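PDB 5I2A: diol-dehydratase, which dehydrates 1,2-propanediol as a B12-independent glycyl radical enzyme, probably acting as a lyase. Local coordinates for residues Y311-I316 with I368-H373; F290-Y295 with D362-C367. All coordinates share one frame; numbering follows the deposited sequence.

Interaction 1 of 2, residues Y311-I316 with I368-H373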
loop_
_atom_site.group_PDB
_atom_site.type_symbol
_atom_site.label_atom_id
_atom_site.label_comp_id
_atom_site.label_asym_id
_atom_site.label_seq_id
_atom_site.Cartn_x
_atom_site.Cartn_y
_atom_site.Cartn_z
ATOM N N TYR A 311 46.000 -19.190 -10.323
ATOM C CA TYR A 311 44.782 -19.685 -9.696
ATOM C C TYR A 311 43.737 -18.581 -9.609
ATOM O O TYR A 311 42.540 -18.838 -9.774
ATOM C CB TYR A 311 45.063 -20.245 -8.303
ATOM C CG TYR A 311 43.863 -20.943 -7.704
ATOM C CD1 TYR A 311 43.294 -22.045 -8.335
ATOM C CD2 TYR A 311 43.298 -20.503 -6.515
ATOM C CE1 TYR A 311 42.203 -22.695 -7.794
ATOM C CE2 TYR A 311 42.202 -21.147 -5.967
ATOM C CZ TYR A 311 41.661 -22.237 -6.613
ATOM O OH TYR A 311 40.570 -22.867 -6.084
ATOM N N ALA A 312 44.199 -17.363 -9.349
ATOM C CA ALA A 312 43.322 -16.200 -9.347
ATOM C C ALA A 312 42.641 -16.033 -10.707
ATOM O O ALA A 312 41.443 -15.783 -10.770
ATOM C CB ALA A 312 44.092 -14.943 -8.985
ATOM N N GLN A 313 43.410 -16.185 -11.783
ATOM C CA GLN A 313 42.870 -16.076 -13.132
ATOM C C GLN A 313 41.871 -17.192 -13.374
ATOM O O GLN A 313 40.826 -16.977 -13.984
ATOM C CB GLN A 313 43.974 -16.134 -14.193
ATOM C CG GLN A 313 43.467 -15.890 -15.615
ATOM C CD GLN A 313 43.013 -14.442 -15.826
ATOM O OE1 GLN A 313 43.783 -13.500 -15.635
ATOM N NE2 GLN A 313 41.753 -14.266 -16.203
ATOM N N GLU A 314 42.194 -18.387 -12.890
ATOM C CA GLU A 314 41.305 -19.520 -13.071
ATOM C C GLU A 314 39.968 -19.276 -12.360
ATOM O O GLU A 314 38.903 -19.591 -12.897
ATOM C CB GLU A 314 41.944 -20.812 -12.554
ATOM C CG GLU A 314 41.145 -22.058 -12.938
ATOM C CD GLU A 314 41.815 -23.356 -12.489
ATOM O OE1 GLU A 314 42.641 -23.306 -11.564
ATOM O OE2 GLU A 314 41.499 -24.417 -13.054
ATOM N N LEU A 315 40.032 -18.712 -11.158
ATOM C CA LEU A 315 38.822 -18.397 -10.398
ATOM C C LEU A 315 37.961 -17.363 -11.135
ATOM O O LEU A 315 36.752 -17.518 -11.248
ATOM C CB LEU A 315 39.176 -17.890 -9.002
ATOM C CG LEU A 315 39.702 -18.921 -7.997
ATOM C CD1 LEU A 315 40.278 -18.226 -6.770
ATOM C CD2 LEU A 315 38.628 -19.924 -7.588
ATOM N N ILE A 316 38.598 -16.313 -11.639
ATOM C CA ILE A 316 37.888 -15.277 -12.366
ATOM C C ILE A 316 37.266 -15.858 -13.642
ATOM O O ILE A 316 36.102 -15.581 -13.960
ATOM C CB ILE A 316 38.819 -14.104 -12.702
ATOM C CG1 ILE A 316 39.271 -13.416 -11.408
ATOM C CG2 ILE A 316 38.119 -13.117 -13.611
ATOM C CD1 ILE A 316 40.335 -12.331 -11.616
ATOM N N ILE A 368 39.879 -8.465 -18.340
ATOM C CA ILE A 368 39.968 -8.474 -19.791
ATOM C C ILE A 368 40.433 -9.857 -20.302
ATOM O O ILE A 368 39.903 -10.392 -21.272
ATOM C CB ILE A 368 40.920 -7.377 -20.289
ATOM C CG1 ILE A 368 40.363 -5.997 -19.941
ATOM C CG2 ILE A 368 41.132 -7.492 -21.782
ATOM C CD1 ILE A 368 41.285 -4.849 -20.294
ATOM N N THR A 369 41.404 -10.441 -19.615
ATOM C CA THR A 369 41.921 -11.754 -19.989
ATOM C C THR A 369 40.823 -12.804 -19.855
ATOM O O THR A 369 40.695 -13.700 -20.696
ATOM C CB THR A 369 43.144 -12.148 -19.126
ATOM O OG1 THR A 369 44.243 -11.272 -19.413
ATOM C CG2 THR A 369 43.578 -13.584 -19.412
ATOM N N ALA A 370 40.025 -12.692 -18.802
ATOM C CA ALA A 370 38.978 -13.674 -18.572
ATOM C C ALA A 370 37.956 -13.661 -19.714
ATOM O O ALA A 370 37.487 -14.710 -20.140
ATOM C CB ALA A 370 38.296 -13.439 -17.224
ATOM N N SER A 371 37.642 -12.482 -20.231
ATOM C CA SER A 371 36.772 -12.387 -21.405
ATOM C C SER A 371 37.390 -13.083 -22.630
ATOM O O SER A 371 36.688 -13.681 -23.437
ATOM C CB SER A 371 36.482 -10.920 -21.723
ATOM O OG SER A 371 35.653 -10.339 -20.736
ATOM N N GLU A 372 38.710 -12.995 -22.766
ATOM C CA GLU A 372 39.398 -13.656 -23.871
ATOM C C GLU A 372 39.426 -15.170 -23.644
ATOM O O GLU A 372 39.177 -15.940 -24.559
ATOM C CB GLU A 372 40.818 -13.098 -24.024
ATOM C CG GLU A 372 41.544 -13.537 -25.259
ATOM C CD GLU A 372 42.764 -12.662 -25.544
ATOM O OE1 GLU A 372 43.294 -12.031 -24.597
ATOM O OE2 GLU A 372 43.182 -12.595 -26.720
ATOM N N HIS A 373 39.708 -15.582 -22.413
ATOM C CA HIS A 373 39.749 -16.997 -22.056
ATOM C C HIS A 373 38.406 -17.698 -22.275
ATOM O O HIS A 373 38.328 -18.726 -22.944
ATOM C CB HIS A 373 40.159 -17.172 -20.590
ATOM C CG HIS A 373 41.628 -17.024 -20.338
ATOM N ND1 HIS A 373 42.184 -17.190 -19.085
ATOM C CD2 HIS A 373 42.651 -16.703 -21.163
ATOM C CE1 HIS A 373 43.488 -17.003 -19.158
ATOM N NE2 HIS A 373 43.797 -16.703 -20.407
HETATM O O HOH W 1 45.726 -12.162 -17.228
#
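Gln313 reaches from its helix to Thr369, Ala370 and His373, which lie along one flank of the other helix. Its CG sits 3.7 Å from His373 CE1. The approach to this ring is oblique, and the amide and imidazole planes stand 74° apart. Further out, Gln313 CD lies 3.7 Å from Thr369 CG2. A bend at chi2 (69°) places CD there. Beside the amide, Ile316 CG2 packs on Ala370 CB at 3.6 Å.

No direct hydrogen bond joins the two segments. A water donates to Gln313 OE1 at 2.8 Å and also bonds Thr369 OG1 at 2.8 Å. Gln313 NE2 is held by Asp317 OD1, so both ends of the amide have partners and its rotation is fixed. Asp317 also uses OD2 to hold His373 ND1. It thereby positions two first-shell groups. Thr369 CG2 lies against one face of the His373 ring, toward its rim.

The axes of the two short helical segments come within 9.7 Å and cross at -63°. Helix 391-402 adjoins 368-373, with Arg396 bound to Thr369 OG1 and Glu372. Helix 262-279 packs on 311-316 through Phe262 and Gln263.

Interaction 2 of 2, residues F290-Y295 with D362-C367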
loop_
_atom_site.group_PDB
_atom_site.type_symbol
_atom_site.label_atom_id
_atom_site.label_comp_id
_atom_site.label_asym_id
_atom_site.label_seq_id
_atom_site.Cartn_x
_atom_site.Cartn_y
_atom_site.Cartn_z
ATOM N N PHE A 290 34.128 -4.414 -10.332
ATOM C CA PHE A 290 34.656 -5.670 -9.813
ATOM C C PHE A 290 36.171 -5.612 -9.610
ATOM O O PHE A 290 36.666 -6.147 -8.633
ATOM C CB PHE A 290 34.250 -6.782 -10.783
ATOM C CG PHE A 290 34.679 -8.169 -10.406
ATOM C CD1 PHE A 290 35.869 -8.694 -10.891
ATOM C CD2 PHE A 290 33.840 -8.996 -9.686
ATOM C CE1 PHE A 290 36.230 -9.999 -10.615
ATOM C CE2 PHE A 290 34.201 -10.303 -9.401
ATOM C CZ PHE A 290 35.402 -10.803 -9.862
ATOM N N ASP A 291 36.899 -4.941 -10.502
ATOM C CA ASP A 291 38.343 -4.849 -10.321
ATOM C C ASP A 291 38.713 -3.997 -9.098
ATOM O O ASP A 291 39.781 -4.180 -8.520
ATOM C CB ASP A 291 39.039 -4.309 -11.587
ATOM C CG ASP A 291 38.649 -2.875 -11.926
ATOM O OD1 ASP A 291 37.549 -2.412 -11.528
ATOM O OD2 ASP A 291 39.448 -2.226 -12.628
ATOM N N GLN A 292 37.830 -3.084 -8.698
ATOM C CA GLN A 292 38.084 -2.269 -7.522
ATOM C C GLN A 292 37.735 -2.994 -6.215
ATOM O O GLN A 292 38.580 -3.099 -5.335
ATOM C CB GLN A 292 37.312 -0.946 -7.613
ATOM C CG GLN A 292 37.631 -0.157 -8.870
ATOM C CD GLN A 292 39.119 0.155 -8.991
ATOM O OE1 GLN A 292 39.692 0.812 -8.127
ATOM N NE2 GLN A 292 39.749 -0.333 -10.059
ATOM N N TYR A 293 36.510 -3.508 -6.068
ATOM C CA TYR A 293 36.149 -4.071 -4.769
ATOM C C TYR A 293 36.709 -5.469 -4.527
ATOM O O TYR A 293 36.829 -5.882 -3.382
ATOM C CB TYR A 293 34.620 -4.055 -4.539
ATOM C CG TYR A 293 33.718 -4.760 -5.544
ATOM C CD1 TYR A 293 33.646 -6.145 -5.594
ATOM C CD2 TYR A 293 32.890 -4.031 -6.394
ATOM C CE1 TYR A 293 32.803 -6.784 -6.486
ATOM C CE2 TYR A 293 32.036 -4.668 -7.292
ATOM C CZ TYR A 293 31.998 -6.042 -7.330
ATOM O OH TYR A 293 31.168 -6.688 -8.211
ATOM N N MET A 294 37.087 -6.189 -5.576
ATOM C CA MET A 294 37.724 -7.500 -5.377
ATOM C C MET A 294 39.219 -7.371 -5.052
ATOM O O MET A 294 39.831 -8.306 -4.525
ATOM C CB MET A 294 37.556 -8.388 -6.616
ATOM C CG MET A 294 36.103 -8.744 -6.954
ATOM S SD MET A 294 35.308 -9.675 -5.642
ATOM C CE MET A 294 35.929 -11.330 -5.946
ATOM N N TYR A 295 39.801 -6.219 -5.373
ATOM C CA TYR A 295 41.248 -6.081 -5.326
ATOM C C TYR A 295 41.876 -6.266 -3.933
ATOM O O TYR A 295 42.891 -6.948 -3.830
ATOM C CB TYR A 295 41.694 -4.734 -5.905
ATOM C CG TYR A 295 43.192 -4.689 -6.015
ATOM C CD1 TYR A 295 43.865 -5.491 -6.933
ATOM C CD2 TYR A 295 43.943 -3.891 -5.165
ATOM C CE1 TYR A 295 45.259 -5.473 -7.016
ATOM C CE2 TYR A 295 45.320 -3.863 -5.238
ATOM C CZ TYR A 295 45.974 -4.652 -6.159
ATOM O OH TYR A 295 47.342 -4.605 -6.206
ATOM N N ASP A 362 45.952 -4.947 -11.029
ATOM C CA ASP A 362 46.136 -6.269 -11.612
ATOM C C ASP A 362 44.822 -6.909 -12.075
ATOM O O ASP A 362 44.775 -7.557 -13.119
ATOM C CB ASP A 362 46.829 -7.207 -10.618
ATOM C CG ASP A 362 48.356 -7.128 -10.698
ATOM O OD1 ASP A 362 48.894 -6.828 -11.784
ATOM O OD2 ASP A 362 49.012 -7.389 -9.677
ATOM N N LEU A 363 43.761 -6.739 -11.293
ATOM C CA LEU A 363 42.483 -7.347 -11.652
ATOM C C LEU A 363 41.887 -6.693 -12.899
ATOM O O LEU A 363 41.186 -7.356 -13.658
ATOM C CB LEU A 363 41.491 -7.272 -10.481
ATOM C CG LEU A 363 41.834 -8.132 -9.265
ATOM C CD1 LEU A 363 40.721 -8.097 -8.234
ATOM C CD2 LEU A 363 42.097 -9.575 -9.680
ATOM N N SER A 364 42.162 -5.405 -13.109
ATOM C CA SER A 364 41.689 -4.715 -14.310
ATOM C C SER A 364 42.106 -5.497 -15.575
ATOM O O SER A 364 41.283 -5.758 -16.462
ATOM C CB SER A 364 42.229 -3.276 -14.383
ATOM O OG SER A 364 42.044 -2.569 -13.172
ATOM N N PHE A 365 43.377 -5.884 -15.646
ATOM C CA PHE A 365 43.871 -6.673 -16.778
ATOM C C PHE A 365 43.304 -8.089 -16.761
ATOM O O PHE A 365 42.961 -8.635 -17.804
ATOM C CB PHE A 365 45.409 -6.717 -16.784
ATOM C CG PHE A 365 46.049 -5.376 -17.025
ATOM C CD1 PHE A 365 46.292 -4.925 -18.310
ATOM C CD2 PHE A 365 46.382 -4.558 -15.971
ATOM C CE1 PHE A 365 46.862 -3.687 -18.525
ATOM C CE2 PHE A 365 46.955 -3.321 -16.187
ATOM C CZ PHE A 365 47.186 -2.882 -17.463
ATOM N N MET A 366 43.188 -8.685 -15.579
ATOM C CA MET A 366 42.755 -10.078 -15.502
ATOM C C MET A 366 41.290 -10.253 -15.914
ATOM O O MET A 366 40.919 -11.303 -16.432
ATOM C CB MET A 366 43.005 -10.626 -14.102
ATOM C CG MET A 366 44.523 -10.734 -13.809
ATOM S SD MET A 366 44.962 -10.925 -12.073
ATOM C CE MET A 366 44.238 -12.523 -11.787
ATOM N N CYS A 367 40.475 -9.217 -15.716
ATOM C CA CYS A 367 39.085 -9.241 -16.178
ATOM C C CYS A 367 39.025 -9.255 -17.708
ATOM O O CYS A 367 38.234 -9.975 -18.307
ATOM C CB CYS A 367 38.315 -8.045 -15.610
ATOM S SG CYS A 367 38.033 -8.140 -13.820
HETATM O O HOH W 2 47.723 -4.038 -8.934
#
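Asp291 and Ser364 form a buried hydrogen bond where the short helix 290-293 meets the first turn of helix 362-374. Ser364 OG donates to Asp291 OD2 at 2.7 Å and uses the anti lone pair of that oxygen. Asp291 CG stands between its backbone N and carbonyl carbon (chi1 65°), the crowded position, and from there the carboxylate reaches the serine. Gly350 N also donates to OD2, and Gln292 NE2, which also bonds Ala359 O, adds a weak bond. Two donors and a weak third thus meet on one buried oxygen, which would probably stabilise the charged carboxylate. An alanine at Asp291 would probably leave Ser364 OG and Gly350 N without this acceptor.

Apolar contacts lie on both sides of the polar pair along the chain. Leu363 CD1 packs 3.6 Å from Met294 CB, and Leu363 CG meets the edge of the Tyr295 ring, 4.1 Å from CD1. Cys367 SG makes a sulfur-aromatic contact with Phe290. It lies at the ring edge, 75° off the normal and 3.7 Å from Phe290 CD1. Met294 CG sits over the centre of one face of that ring. A water joins the segments at Tyr295, 2.8 Å from its OH, and accepts from Asp362 N.

Asn361, just before the helix, donates from N to Ser364 OG and from ND2 to Asp291 O. Strand 346-350 borders the contact: Leu347 touches Phe290 and Cys367, and Val349 touches Asp291 and Cys367. Helix 309-323 packs on Cys367 through Trp320, and helix 391-402 on Ser364 through Leu393.

Interactions 1 and 2 use successive parts of helix 362-374, and their centres are about 10 Å apart. Segment 362-367 meets 290-295, and 368-373 meets 311-316. The two contacts also touch directly. Gln313 NE2 of interaction 1 lies 3.1 Å from Met366 O of interaction 2, a probable hydrogen bond. Ile316 CD1 packs 3.8 Å from Leu363 CD2, and Ala312 CB packs 3.7 Å from Met366 CE. Gln313, Ala312 and Ile316 of helix 309-323 thus also reach the 362-367 half of the shared helix. Each centre is about 24 Å from the centre of the chain, on the same side of it. Neither pair of segments includes Gly817, the predicted radical site.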